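Local coordinates for protein haloacid delahogenase-like family hydrolase (Xanthomonas campestris pv. campestris, PDB 2PKE) that probably acts as a magnesium-dependent phosphatase of the haloacid dehalogenase superfamily, at residues 3-8 with 173-178; 9-14 with 126-131; 107-112 with 142-147; 136-141 with 157-162; 202-207 with 241-246. All coordinates share one frame; numbering follows the deposited sequence.

Contact 1 of 5, residues 3-8 with 173-178; sequences TPIAQR and SEFDLP
The CG1 branch of Ile5 crosses the Phe175 side chain obliquely, with Ile5 CG1 3.5 Å and Ile5 CD1 3.6 Å from Phe175 CD1. Ile5 chi1 of -69° sets CG1 beside its own backbone N. Ile5 N donates to Phe175 O (3.1 Å, N-H...O angle 151°). Branched aliphatic and phenyl group suit this buried place, where strands 15-18 and 129-135 also meet the ring. The helix 165-175 ends here in a Schellman motif: Asp176, at positive phi, is its C-prime residue, Leu177 N returns to Leu172 O, and Asp176 N makes a weak bond to Ser173 O. The turn sets Asp176 CB against Pro4 CB at 3.8 Å. Beyond it, Leu177 CG lies anti to the backbone N (chi1 -163°), and Leu177 CD1 abuts the amide carbon Gln7 CD at 3.2 Å, a tight fit. Gln7 is extended beyond CG; its OE1 bonds Arg181, while Gln7 NE2 donates to water 1 (3.0 Å), which also reaches Ile5 O (2.8 Å) and Phe175 O (3.0 Å).

Contact 2 of 5, residues 9-14 with 126-131; sequences DGQAIQ and ADYAVV
Gln11 reaches across to Tyr128 and Asp127 with its amide, and NE2 does most of the work. Gln11 NE2 donates to Asp127 O and to Ile13 O, both at 2.9 Å and each with an N-H...O angle of 159°. Both acceptors lie close to the amide plane, so the two bonds fix the rotation of the group; a glutamine fits because it offers two N-H groups at the end of a flexible chain. Tyr128 CD1 lies 3.3 Å from Gln11 NE2, the ring plane turned 60° from the amide. Ile13 O sits at the ring edge, 3.3 Å from Tyr128 CE1, and the CG2 methyl of Ile13 lies 3.9 Å from Tyr128 CD1. Further along, Ala129 N donates to Gln14 O at 3.1 Å, tilted from the carbonyl plane, and the small Ala129 CB comes within 3.4 Å of the same oxygen.

The next shell positions these groups. Gln11 CG is set between the backbone N and the carbonyl carbon (chi1 73°), and the chain, extended beyond CG, reaches 126-131. Tyr128 OH bonds Asp244 OD2, whose other oxygen takes the N-H groups of Ala12 and Ile13. The loop 9-14 leads into strand 15-18, which pairs in parallel with strand 129-135 through Ala129 and Val16, while helix 236-250 lies against Ala12, Ile13 and Tyr128.

Contact 3 of 5, residues 107-112 with 142-147; sequences LQHPVE and EQKIEQ
Lys144 and Gln147, one helical turn apart, both take hold of His109. Two direct hydrogen bonds do this: Lys144 NZ donates to His109 NE2 at 2.9 Å, at the ring edge and tilted 22° from its plane, and Gln147 NE2 donates to His109 O at 3.1 Å, from above the carbonyl plane. Histidine suits the place because His109 ND1 can donate to Pro110 O at 2.8 Å while NE2 accepts; a stack with Tyr30 further confines the ring. Waters form a second group. Water 3 donates to His109 O (2.7 Å) and to Gln147 OE1 (2.9 Å), and also stands over one face of the imidazole. Van der Waals packing rests on Val111, whose CG2 is 3.4 Å from Gln147 CD and 3.9 Å from Lys144 CG. The extended Gln147 chain crosses Val111 at about a right angle. The loop comes down from the helical insert after strand 15-18, consistent with a HAD cap-to-core linker beside the metal site, where Lys144 NZ also forms a salt bridge with Asp21, a magnesium ligand.

Contact 4 of 5, residues 136-141 with 157-162; sequences GDLFHQ and IEVVSE
Gly136 and Val160 are joined by backbone: Gly136 N donates to Val160 O at 3.1 Å, nearly along the C=O axis, as strand 129-135 gives way to the turn before helix 138-148. At phi 117° and psi -144° a CB would jam against the preceding carbonyl, which calls for glycine. Water 5 adds a bridge, donating to Gly136 O (2.7 Å) and Ser161 OG. Asp137 then acts as N-cap, its OD1 accepting from His140 N at 2.9 Å. Among the side chains Val159 carries the packing. Val159 CG1, anti to the backbone N (chi1 -176°), lies 3.6 Å from Gly136 O; Val159 CG2 touches Leu138 CD1 at 3.6 Å and Gln141 CB at 3.9 Å. Val159 also packs on Leu138 of the second subunit, and Leu138 on Val160 of that subunit. Strand 129-135, helix 138-148 and strand 157-160 form a beta-alpha-beta crossover. Methyls thus seal helix to strand, while polar groups work at its margins: Asp137 caps the helix N-terminus and Gln141 NE2 bonds the magnesium ligand Asp21.

Contact 5 of 5, residues 202-207 with 241-246; sequences WGIYTP and RALDAQ
Gln246 NE2 is placed at the edge of the Trp202 indole, in its plane, 3.5 Å from Trp202 CZ3. The amide is held from outside the two segments, NE2 donating to Pro225 O and OE1 accepting from Arg228, so its polar ends are satisfied while its carbons lie near the rim atoms CZ3 and CH2: Gln246 CD is 3.6 Å from Trp202 CZ3 and Gln246 CG 3.9 Å from Trp202 CH2. The amide plane stands 77° from the indole. CG anti to the backbone N (chi1 -176°) and an extended chain carry the group out from the helix to the tryptophan. No hydrogen bond spans the contact; the rest is van der Waals packing, mostly between apolar side chains.

Leu243 forks between two neighbours. Leu243 CD2 meets Trp202 CE3 at 3.5 Å, and Leu243 CD1 sits 3.7 Å from Ile204 CG1 and 3.6 Å from Gly203 O. A forked leucine can serve both because Trp202 and Ile204, two residues apart on strand 202-205, extend to the same face. Trp202 is large enough to span the gap between strand segment 202-205 and helix segment 241-246, whose axes approach to 9.7 Å. Trp202 NE1 bonds Glu180 O, and Arg226 makes a cation-pi interaction with the indole.

Segment 241-246 runs nearly antiparallel to segment 202-205, at 157°. This is the layering of the Rossmann-like HAD core, with helix 236-250 packed on the parallel sheet and Val183 of the adjacent strand 182-186 touching both Leu243 and Ile204.

The five contacts divide between the metal-bearing end of the sheet and its far end. Contacts 3 and 4, with centres 13 Å apart, share helix 138-148; Lys144 and Gln141 each bring a side chain about 3 Å from that of Asp21, and the side chains of Lys144 and Gln141 are about 9 and 8 Å from the bound magnesium. Contacts 1, 2 and 5 gather away from it. Contact 2 stands between the other two, its centre 11 Å from that of contact 1 and 13 Å from that of contact 5. Arg8 O of contact 1 probably accepts from Gln14 NE2 at 2.8 Å, while Ile13 CD1 packs on Trp202 CD1 at 3.4 Å. In contact 5, the side chain of Ile204 is still about 12 Å from the magnesium.

Contact 1 of 5, residues 3-8 with 173-178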
# COMPACT_ATOMS: atom_id res chain seq x y z
N THR A 3 -3.73 6.69 15.89
CA THR A 3 -3.98 7.80 16.81
C THR A 3 -3.83 7.31 18.26
O THR A 3 -4.04 6.13 18.55
CB THR A 3 -5.38 8.45 16.60
OG1 THR A 3 -6.40 7.45 16.61
CG2 THR A 3 -5.43 9.20 15.26
N PRO A 4 -3.44 8.22 19.17
CA PRO A 4 -3.07 7.78 20.51
C PRO A 4 -4.12 6.91 21.21
O PRO A 4 -5.28 7.26 21.23
CB PRO A 4 -2.81 9.09 21.26
CG PRO A 4 -2.40 10.04 20.20
CD PRO A 4 -3.29 9.69 19.04
N ILE A 5 -3.66 5.79 21.76
CA ILE A 5 -4.44 4.88 22.58
C ILE A 5 -4.81 5.53 23.90
O ILE A 5 -3.99 6.21 24.51
CB ILE A 5 -3.61 3.57 22.85
CG1 ILE A 5 -3.46 2.79 21.55
CG2 ILE A 5 -4.22 2.69 23.96
CD1 ILE A 5 -4.78 2.60 20.76
N ALA A 6 -6.06 5.33 24.32
CA ALA A 6 -6.50 5.65 25.69
C ALA A 6 -5.95 4.55 26.57
O ALA A 6 -6.30 3.38 26.41
CB ALA A 6 -8.04 5.67 25.76
N GLN A 7 -5.06 4.90 27.48
CA GLN A 7 -4.42 3.88 28.31
C GLN A 7 -5.17 3.67 29.60
O GLN A 7 -5.67 4.63 30.20
CB GLN A 7 -2.96 4.22 28.56
CG GLN A 7 -2.16 4.21 27.23
CD GLN A 7 -0.69 4.44 27.43
OE1 GLN A 7 -0.05 3.74 28.22
NE2 GLN A 7 -0.13 5.43 26.72
N ARG A 8 -5.27 2.42 30.02
CA ARG A 8 -6.02 2.05 31.21
C ARG A 8 -5.09 1.95 32.39
O ARG A 8 -3.98 1.41 32.28
CB ARG A 8 -6.72 0.70 31.02
CG ARG A 8 -7.93 0.78 30.16
CD ARG A 8 -8.69 -0.52 30.17
NE ARG A 8 -9.78 -0.45 29.20
CZ ARG A 8 -10.56 -1.47 28.86
NH1 ARG A 8 -10.39 -2.66 29.41
NH2 ARG A 8 -11.51 -1.30 27.96
N SER A 173 4.89 5.27 18.00
CA SER A 173 4.96 6.71 18.28
C SER A 173 3.63 7.38 17.94
O SER A 173 3.19 8.32 18.61
CB SER A 173 6.10 7.39 17.49
OG SER A 173 5.70 7.58 16.14
N GLU A 174 2.97 6.88 16.91
CA GLU A 174 1.66 7.39 16.54
C GLU A 174 0.56 7.04 17.51
O GLU A 174 -0.36 7.80 17.66
CB GLU A 174 1.29 6.86 15.19
CG GLU A 174 2.18 7.44 14.13
CD GLU A 174 1.90 6.86 12.78
OE1 GLU A 174 0.84 6.20 12.62
OE2 GLU A 174 2.75 7.07 11.90
N PHE A 175 0.65 5.87 18.14
CA PHE A 175 -0.24 5.50 19.23
C PHE A 175 0.17 6.17 20.52
O PHE A 175 -0.57 6.08 21.51
CB PHE A 175 -0.20 4.01 19.50
CG PHE A 175 -0.90 3.17 18.48
CD1 PHE A 175 -2.28 3.28 18.31
CD2 PHE A 175 -0.20 2.24 17.72
CE1 PHE A 175 -2.94 2.50 17.38
CE2 PHE A 175 -0.85 1.46 16.79
CZ PHE A 175 -2.23 1.60 16.62
N ASP A 176 1.34 6.80 20.53
CA ASP A 176 1.85 7.55 21.68
C ASP A 176 2.06 6.57 22.82
O ASP A 176 1.75 6.85 23.96
CB ASP A 176 0.87 8.66 22.07
CG ASP A 176 1.56 9.89 22.63
OD1 ASP A 176 2.24 9.82 23.67
OD2 ASP A 176 1.38 10.97 22.04
N LEU A 177 2.66 5.44 22.51
CA LEU A 177 2.75 4.35 23.46
C LEU A 177 4.20 3.90 23.49
O LEU A 177 4.78 3.77 22.43
CB LEU A 177 1.84 3.21 22.95
CG LEU A 177 1.47 2.14 23.96
CD1 LEU A 177 0.50 2.73 24.96
CD2 LEU A 177 0.92 0.88 23.26
N PRO A 178 4.78 3.68 24.68
CA PRO A 178 6.13 3.14 24.69
C PRO A 178 6.07 1.65 24.42
O PRO A 178 5.04 1.03 24.67
CB PRO A 178 6.62 3.42 26.09
CG PRO A 178 5.41 3.57 26.91
CD PRO A 178 4.26 3.87 26.06
O HOH W 1 -1.28 6.89 24.34

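Contact 2 of 5, residues 9-14 with 126-131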
# COMPACT_ATOMS: atom_id res chain seq x y z
N ASP A 9 -5.55 2.43 33.53
CA ASP A 9 -4.81 2.25 34.76
C ASP A 9 -5.00 0.80 35.18
O ASP A 9 -5.92 0.13 34.72
CB ASP A 9 -5.27 3.23 35.85
CG ASP A 9 -4.83 4.69 35.57
OD1 ASP A 9 -3.78 4.89 34.90
OD2 ASP A 9 -5.55 5.64 36.01
N GLY A 10 -4.13 0.31 36.04
CA GLY A 10 -4.26 -1.03 36.58
C GLY A 10 -3.79 -2.16 35.70
O GLY A 10 -4.03 -3.31 36.04
N GLN A 11 -3.18 -1.83 34.55
CA GLN A 11 -2.53 -2.82 33.65
C GLN A 11 -1.30 -2.18 33.02
O GLN A 11 -1.22 -0.95 32.89
CB GLN A 11 -3.49 -3.36 32.57
CG GLN A 11 -3.80 -2.37 31.47
CD GLN A 11 -4.98 -2.82 30.62
OE1 GLN A 11 -6.09 -2.96 31.13
NE2 GLN A 11 -4.76 -3.03 29.32
N ALA A 12 -0.34 -3.00 32.59
CA ALA A 12 0.92 -2.50 32.04
C ALA A 12 0.86 -2.53 30.51
O ALA A 12 1.07 -1.50 29.86
CB ALA A 12 2.11 -3.29 32.55
N ILE A 13 0.48 -3.66 29.91
CA ILE A 13 0.35 -3.74 28.45
C ILE A 13 -0.95 -3.01 28.03
O ILE A 13 -1.99 -3.18 28.66
CB ILE A 13 0.35 -5.21 27.96
CG1 ILE A 13 1.69 -5.91 28.20
CG2 ILE A 13 -0.15 -5.35 26.46
CD1 ILE A 13 2.85 -5.20 27.69
N GLN A 14 -0.89 -2.19 27.00
CA GLN A 14 -2.06 -1.43 26.56
C GLN A 14 -2.51 -1.77 25.14
O GLN A 14 -3.64 -1.47 24.78
CB GLN A 14 -1.77 0.07 26.62
CG GLN A 14 -1.38 0.61 28.00
CD GLN A 14 -2.50 0.62 28.96
OE1 GLN A 14 -3.67 0.61 28.56
NE2 GLN A 14 -2.18 0.68 30.27
N ALA A 126 -11.22 -7.25 24.71
CA ALA A 126 -12.01 -6.86 25.89
C ALA A 126 -11.18 -6.06 26.89
O ALA A 126 -11.72 -5.21 27.58
CB ALA A 126 -12.61 -8.13 26.57
N ASP A 127 -9.87 -6.33 26.96
CA ASP A 127 -8.96 -5.72 27.96
C ASP A 127 -7.85 -4.81 27.42
O ASP A 127 -7.21 -4.10 28.19
CB ASP A 127 -8.27 -6.82 28.78
CG ASP A 127 -9.25 -7.70 29.51
OD1 ASP A 127 -10.11 -7.13 30.17
OD2 ASP A 127 -9.16 -8.94 29.42
N TYR A 128 -7.60 -4.91 26.11
CA TYR A 128 -6.49 -4.26 25.44
C TYR A 128 -6.97 -3.66 24.13
O TYR A 128 -7.89 -4.21 23.52
CB TYR A 128 -5.43 -5.30 25.11
CG TYR A 128 -4.95 -6.02 26.33
CD1 TYR A 128 -3.98 -5.44 27.14
CD2 TYR A 128 -5.49 -7.24 26.71
CE1 TYR A 128 -3.53 -6.10 28.30
CE2 TYR A 128 -5.02 -7.90 27.87
CZ TYR A 128 -4.07 -7.31 28.67
OH TYR A 128 -3.62 -7.94 29.87
N ALA A 129 -6.36 -2.55 23.70
CA ALA A 129 -6.45 -2.08 22.32
C ALA A 129 -5.85 -3.14 21.45
O ALA A 129 -4.90 -3.81 21.87
CB ALA A 129 -5.67 -0.79 22.11
N VAL A 130 -6.38 -3.28 20.23
CA VAL A 130 -5.82 -4.25 19.26
C VAL A 130 -5.52 -3.56 17.92
O VAL A 130 -6.20 -2.63 17.54
CB VAL A 130 -6.72 -5.48 19.03
CG1 VAL A 130 -6.86 -6.31 20.33
CG2 VAL A 130 -8.10 -5.07 18.44
N VAL A 131 -4.47 -4.00 17.22
CA VAL A 131 -4.14 -3.43 15.92
C VAL A 131 -3.66 -4.59 15.02
O VAL A 131 -2.97 -5.49 15.46
CB VAL A 131 -3.05 -2.27 16.01
CG1 VAL A 131 -1.80 -2.69 16.86
CG2 VAL A 131 -2.67 -1.75 14.59

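Contact 3 of 5, residues 107-112 with 142-147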
# COMPACT_ATOMS: atom_id res chain seq x y z
N LEU A 107 -3.93 -13.30 -5.79
CA LEU A 107 -4.44 -11.99 -5.42
C LEU A 107 -5.88 -11.98 -4.96
O LEU A 107 -6.32 -11.02 -4.37
CB LEU A 107 -4.24 -10.99 -6.56
CG LEU A 107 -2.83 -10.43 -6.70
CD1 LEU A 107 -2.70 -9.73 -8.06
CD2 LEU A 107 -2.44 -9.46 -5.57
N GLN A 108 -6.64 -13.02 -5.27
CA GLN A 108 -8.00 -13.18 -4.78
C GLN A 108 -8.11 -14.49 -4.02
O GLN A 108 -9.14 -15.13 -4.07
CB GLN A 108 -9.00 -13.23 -5.91
CG GLN A 108 -8.73 -12.39 -7.08
CD GLN A 108 -9.59 -12.83 -8.24
OE1 GLN A 108 -9.10 -13.14 -9.34
NE2 GLN A 108 -10.89 -12.93 -7.99
N HIS A 109 -7.05 -14.90 -3.33
CA HIS A 109 -7.10 -16.22 -2.70
C HIS A 109 -8.14 -16.18 -1.61
O HIS A 109 -8.35 -15.14 -0.97
CB HIS A 109 -5.72 -16.78 -2.24
CG HIS A 109 -5.13 -16.15 -1.01
ND1 HIS A 109 -5.71 -16.22 0.24
CD2 HIS A 109 -3.95 -15.51 -0.84
CE1 HIS A 109 -4.93 -15.61 1.12
NE2 HIS A 109 -3.85 -15.17 0.49
N PRO A 110 -8.85 -17.31 -1.42
CA PRO A 110 -9.82 -17.38 -0.33
C PRO A 110 -9.13 -17.04 0.99
O PRO A 110 -8.00 -17.48 1.22
CB PRO A 110 -10.30 -18.85 -0.33
CG PRO A 110 -9.75 -19.48 -1.64
CD PRO A 110 -8.71 -18.57 -2.20
N VAL A 111 -9.79 -16.25 1.84
CA VAL A 111 -9.28 -15.92 3.17
C VAL A 111 -10.05 -16.71 4.22
O VAL A 111 -11.22 -16.45 4.55
CB VAL A 111 -9.35 -14.39 3.45
CG1 VAL A 111 -8.79 -14.08 4.80
CG2 VAL A 111 -8.59 -13.63 2.38
N GLU A 112 -9.36 -17.71 4.76
CA GLU A 112 -9.94 -18.60 5.74
C GLU A 112 -9.26 -18.34 7.07
O GLU A 112 -8.07 -18.63 7.24
CB GLU A 112 -9.72 -20.03 5.29
CG GLU A 112 -10.00 -21.07 6.38
CD GLU A 112 -9.73 -22.50 5.91
OE1 GLU A 112 -9.43 -22.71 4.70
OE2 GLU A 112 -9.82 -23.41 6.77
N GLU A 142 -5.79 -5.07 2.84
CA GLU A 142 -7.09 -4.50 3.19
C GLU A 142 -8.25 -5.42 2.76
O GLU A 142 -9.21 -5.62 3.50
CB GLU A 142 -7.25 -3.15 2.55
CG GLU A 142 -6.58 -2.05 3.33
CD GLU A 142 -6.79 -0.71 2.63
OE1 GLU A 142 -7.27 -0.71 1.49
OE2 GLU A 142 -6.44 0.31 3.22
N GLN A 143 -8.12 -6.02 1.58
CA GLN A 143 -9.14 -6.94 1.11
C GLN A 143 -9.18 -8.23 1.94
O GLN A 143 -10.26 -8.76 2.21
CB GLN A 143 -9.01 -7.18 -0.39
CG GLN A 143 -9.51 -5.99 -1.29
CD GLN A 143 -10.84 -5.31 -0.81
OE1 GLN A 143 -10.93 -4.08 -0.76
NE2 GLN A 143 -11.84 -6.12 -0.46
N LYS A 144 -8.04 -8.70 2.41
CA LYS A 144 -7.98 -9.92 3.22
C LYS A 144 -8.70 -9.70 4.55
O LYS A 144 -9.52 -10.52 4.91
CB LYS A 144 -6.55 -10.42 3.44
CG LYS A 144 -5.80 -10.92 2.15
CD LYS A 144 -4.59 -11.81 2.54
CE LYS A 144 -3.34 -11.67 1.73
NZ LYS A 144 -2.46 -12.93 1.77
N ILE A 145 -8.43 -8.58 5.22
CA ILE A 145 -9.17 -8.31 6.46
C ILE A 145 -10.69 -8.25 6.22
O ILE A 145 -11.45 -8.71 7.04
CB ILE A 145 -8.58 -7.10 7.25
CG1 ILE A 145 -9.29 -6.92 8.59
CG2 ILE A 145 -8.64 -5.81 6.47
CD1 ILE A 145 -9.09 -8.11 9.56
N GLU A 146 -11.13 -7.70 5.11
CA GLU A 146 -12.59 -7.64 4.81
C GLU A 146 -13.14 -9.04 4.48
O GLU A 146 -14.12 -9.45 5.06
CB GLU A 146 -12.87 -6.57 3.74
CG GLU A 146 -14.39 -6.14 3.53
CD GLU A 146 -15.09 -5.39 4.74
OE1 GLU A 146 -14.45 -4.56 5.44
OE2 GLU A 146 -16.31 -5.64 4.96
N GLN A 147 -12.46 -9.81 3.62
CA GLN A 147 -12.83 -11.19 3.29
C GLN A 147 -12.87 -12.09 4.52
O GLN A 147 -13.54 -13.11 4.51
CB GLN A 147 -11.81 -11.86 2.32
CG GLN A 147 -11.65 -11.30 0.89
CD GLN A 147 -10.47 -11.96 0.09
OE1 GLN A 147 -9.37 -11.38 -0.05
NE2 GLN A 147 -10.71 -13.19 -0.42
O HOH W 2 -8.49 -9.90 -2.74
O HOH W 3 -6.96 -12.79 -1.00
O HOH W 4 -12.29 -15.71 0.89

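Contact 4 of 5, residues 136-141 with 157-162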
# COMPACT_ATOMS: atom_id res chain seq x y z
N GLY A 136 3.53 -5.55 3.16
CA GLY A 136 3.14 -5.98 1.85
C GLY A 136 2.21 -5.01 1.16
O GLY A 136 2.39 -3.78 1.25
N ASP A 137 1.27 -5.58 0.41
CA ASP A 137 0.39 -4.87 -0.52
C ASP A 137 -0.80 -4.33 0.26
O ASP A 137 -1.61 -5.09 0.82
CB ASP A 137 0.01 -5.83 -1.66
CG ASP A 137 -0.89 -5.21 -2.74
OD1 ASP A 137 -1.85 -4.48 -2.41
OD2 ASP A 137 -0.63 -5.48 -3.94
N LEU A 138 -0.90 -3.02 0.32
CA LEU A 138 -1.96 -2.37 1.06
C LEU A 138 -3.34 -2.78 0.60
O LEU A 138 -4.20 -3.06 1.41
CB LEU A 138 -1.89 -0.87 0.86
CG LEU A 138 -2.93 0.01 1.53
CD1 LEU A 138 -2.77 0.03 3.05
CD2 LEU A 138 -2.79 1.37 0.98
N PHE A 139 -3.56 -2.73 -0.69
CA PHE A 139 -4.87 -3.11 -1.23
C PHE A 139 -5.21 -4.58 -0.95
O PHE A 139 -6.32 -4.89 -0.54
CB PHE A 139 -4.95 -2.84 -2.72
CG PHE A 139 -6.29 -3.20 -3.32
CD1 PHE A 139 -7.37 -2.34 -3.17
CD2 PHE A 139 -6.47 -4.40 -4.00
CE1 PHE A 139 -8.60 -2.67 -3.70
CE2 PHE A 139 -7.71 -4.76 -4.49
CZ PHE A 139 -8.77 -3.88 -4.35
N HIS A 140 -4.27 -5.49 -1.18
CA HIS A 140 -4.53 -6.89 -0.93
C HIS A 140 -4.75 -7.20 0.56
O HIS A 140 -5.67 -7.95 0.91
CB HIS A 140 -3.43 -7.74 -1.52
CG HIS A 140 -3.74 -9.20 -1.57
ND1 HIS A 140 -2.77 -10.15 -1.78
CD2 HIS A 140 -4.91 -9.87 -1.46
CE1 HIS A 140 -3.32 -11.35 -1.79
NE2 HIS A 140 -4.63 -11.21 -1.61
N GLN A 141 -3.92 -6.63 1.42
CA GLN A 141 -4.07 -6.80 2.89
C GLN A 141 -5.40 -6.22 3.38
O GLN A 141 -6.11 -6.83 4.19
CB GLN A 141 -2.87 -6.21 3.67
CG GLN A 141 -1.54 -6.92 3.40
CD GLN A 141 -1.55 -8.31 3.92
OE1 GLN A 141 -2.24 -8.59 4.89
NE2 GLN A 141 -0.78 -9.19 3.29
N ILE A 157 -5.85 -0.65 11.46
CA ILE A 157 -5.06 -1.48 10.51
C ILE A 157 -3.88 -0.74 9.89
O ILE A 157 -4.04 0.36 9.36
CB ILE A 157 -5.97 -1.97 9.42
CG1 ILE A 157 -5.15 -2.68 8.34
CG2 ILE A 157 -6.86 -0.82 8.99
CD1 ILE A 157 -5.56 -2.35 6.93
N GLU A 158 -2.70 -1.37 9.93
CA GLU A 158 -1.44 -0.71 9.60
C GLU A 158 -0.65 -1.60 8.67
O GLU A 158 -0.11 -2.65 9.08
CB GLU A 158 -0.67 -0.43 10.88
CG GLU A 158 0.66 0.26 10.70
CD GLU A 158 0.56 1.71 10.26
OE1 GLU A 158 -0.55 2.30 10.37
OE2 GLU A 158 1.61 2.24 9.82
N VAL A 159 -0.57 -1.18 7.42
CA VAL A 159 0.23 -1.85 6.44
C VAL A 159 1.53 -1.07 6.23
O VAL A 159 1.52 0.10 5.95
CB VAL A 159 -0.53 -2.01 5.06
CG1 VAL A 159 0.31 -2.82 4.09
CG2 VAL A 159 -1.92 -2.72 5.25
N VAL A 160 2.64 -1.78 6.30
CA VAL A 160 3.96 -1.20 6.18
C VAL A 160 4.73 -1.85 5.08
O VAL A 160 4.39 -2.93 4.63
CB VAL A 160 4.74 -1.38 7.49
CG1 VAL A 160 3.94 -0.87 8.66
CG2 VAL A 160 5.13 -2.81 7.72
N SER A 161 5.82 -1.22 4.68
CA SER A 161 6.70 -1.77 3.62
C SER A 161 7.67 -2.83 4.16
O SER A 161 8.00 -3.83 3.46
CB SER A 161 7.43 -0.63 2.93
OG SER A 161 6.51 -0.05 2.00
N GLU A 162 8.11 -2.63 5.40
CA GLU A 162 8.99 -3.61 6.03
C GLU A 162 8.72 -3.60 7.51
O GLU A 162 8.42 -2.55 8.09
CB GLU A 162 10.47 -3.36 5.78
CG GLU A 162 11.42 -4.43 6.39
CD GLU A 162 11.14 -5.79 5.84
OE1 GLU A 162 10.29 -6.50 6.38
OE2 GLU A 162 11.72 -6.13 4.79
O HOH W 5 4.74 -2.48 0.67

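Contact 5 of 5, residues 202-207 with 241-246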
# COMPACT_ATOMS: atom_id res chain seq x y z
N TRP A 202 7.16 -6.75 23.65
CA TRP A 202 6.90 -8.10 24.02
C TRP A 202 6.35 -8.82 22.83
O TRP A 202 5.84 -8.22 21.91
CB TRP A 202 5.87 -8.17 25.15
CG TRP A 202 6.22 -7.30 26.33
CD1 TRP A 202 5.95 -5.99 26.47
CD2 TRP A 202 6.88 -7.70 27.52
NE1 TRP A 202 6.40 -5.53 27.67
CE2 TRP A 202 6.97 -6.56 28.35
CE3 TRP A 202 7.41 -8.92 27.98
CZ2 TRP A 202 7.61 -6.59 29.59
CZ3 TRP A 202 8.04 -8.94 29.22
CH2 TRP A 202 8.12 -7.78 30.02
N GLY A 203 6.49 -10.13 22.84
CA GLY A 203 6.20 -10.95 21.70
C GLY A 203 5.45 -12.21 22.07
O GLY A 203 5.71 -12.84 23.09
N ILE A 204 4.53 -12.58 21.20
CA ILE A 204 3.95 -13.92 21.19
C ILE A 204 4.20 -14.55 19.80
O ILE A 204 3.81 -14.00 18.76
CB ILE A 204 2.48 -13.89 21.49
CG1 ILE A 204 2.26 -13.45 22.96
CG2 ILE A 204 1.82 -15.26 21.20
CD1 ILE A 204 0.78 -13.07 23.24
N TYR A 205 4.86 -15.69 19.83
CA TYR A 205 5.28 -16.46 18.67
C TYR A 205 4.42 -17.69 18.49
O TYR A 205 4.46 -18.60 19.31
CB TYR A 205 6.69 -16.88 18.86
CG TYR A 205 7.28 -17.74 17.76
CD1 TYR A 205 7.06 -17.42 16.43
CD2 TYR A 205 8.07 -18.84 18.05
CE1 TYR A 205 7.62 -18.19 15.41
CE2 TYR A 205 8.63 -19.62 17.06
CZ TYR A 205 8.40 -19.30 15.74
OH TYR A 205 8.95 -20.03 14.72
N THR A 206 3.68 -17.72 17.38
CA THR A 206 2.82 -18.85 16.99
C THR A 206 3.16 -19.29 15.57
O THR A 206 2.60 -18.77 14.59
CB THR A 206 1.34 -18.49 17.08
OG1 THR A 206 1.03 -18.17 18.42
CG2 THR A 206 0.45 -19.66 16.66
N PRO A 207 4.11 -20.22 15.45
CA PRO A 207 4.53 -20.63 14.11
C PRO A 207 3.41 -21.34 13.32
O PRO A 207 2.56 -21.98 13.91
CB PRO A 207 5.73 -21.54 14.40
CG PRO A 207 5.53 -22.03 15.76
CD PRO A 207 4.87 -20.91 16.50
N ARG A 241 -2.00 -11.88 29.07
CA ARG A 241 -2.17 -11.62 30.47
C ARG A 241 -0.89 -11.88 31.25
O ARG A 241 -0.60 -11.16 32.19
CB ARG A 241 -3.25 -12.50 31.05
CG ARG A 241 -4.61 -12.08 30.73
CD ARG A 241 -5.65 -13.06 31.25
NE ARG A 241 -6.77 -12.92 30.36
CZ ARG A 241 -7.29 -13.88 29.61
NH1 ARG A 241 -6.88 -15.15 29.70
NH2 ARG A 241 -8.29 -13.54 28.80
N ALA A 242 -0.17 -12.95 30.87
CA ALA A 242 1.04 -13.34 31.56
C ALA A 242 2.12 -12.30 31.30
O ALA A 242 2.85 -11.93 32.22
CB ALA A 242 1.52 -14.78 31.09
N LEU A 243 2.21 -11.84 30.05
CA LEU A 243 3.16 -10.80 29.66
C LEU A 243 2.84 -9.50 30.37
O LEU A 243 3.75 -8.82 30.85
CB LEU A 243 3.22 -10.63 28.15
CG LEU A 243 3.96 -11.82 27.45
CD1 LEU A 243 3.68 -11.74 25.90
CD2 LEU A 243 5.43 -11.84 27.79
N ASP A 244 1.56 -9.18 30.46
CA ASP A 244 1.13 -8.02 31.18
C ASP A 244 1.51 -8.08 32.64
O ASP A 244 1.90 -7.08 33.20
CB ASP A 244 -0.37 -7.86 31.02
CG ASP A 244 -0.90 -6.54 31.58
OD1 ASP A 244 -0.15 -5.71 32.10
OD2 ASP A 244 -2.11 -6.38 31.51
N ALA A 245 1.38 -9.24 33.26
CA ALA A 245 1.74 -9.38 34.67
C ALA A 245 3.23 -9.10 34.88
O ALA A 245 3.60 -8.36 35.76
CB ALA A 245 1.38 -10.75 35.18
N GLN A 246 4.07 -9.69 34.03
CA GLN A 246 5.53 -9.52 34.04
C GLN A 246 5.90 -8.05 33.84
O GLN A 246 6.73 -7.49 34.57
CB GLN A 246 6.09 -10.40 32.92
CG GLN A 246 7.63 -10.45 32.81
CD GLN A 246 8.15 -11.49 31.75
OE1 GLN A 246 7.41 -12.34 31.27
NE2 GLN A 246 9.43 -11.35 31.38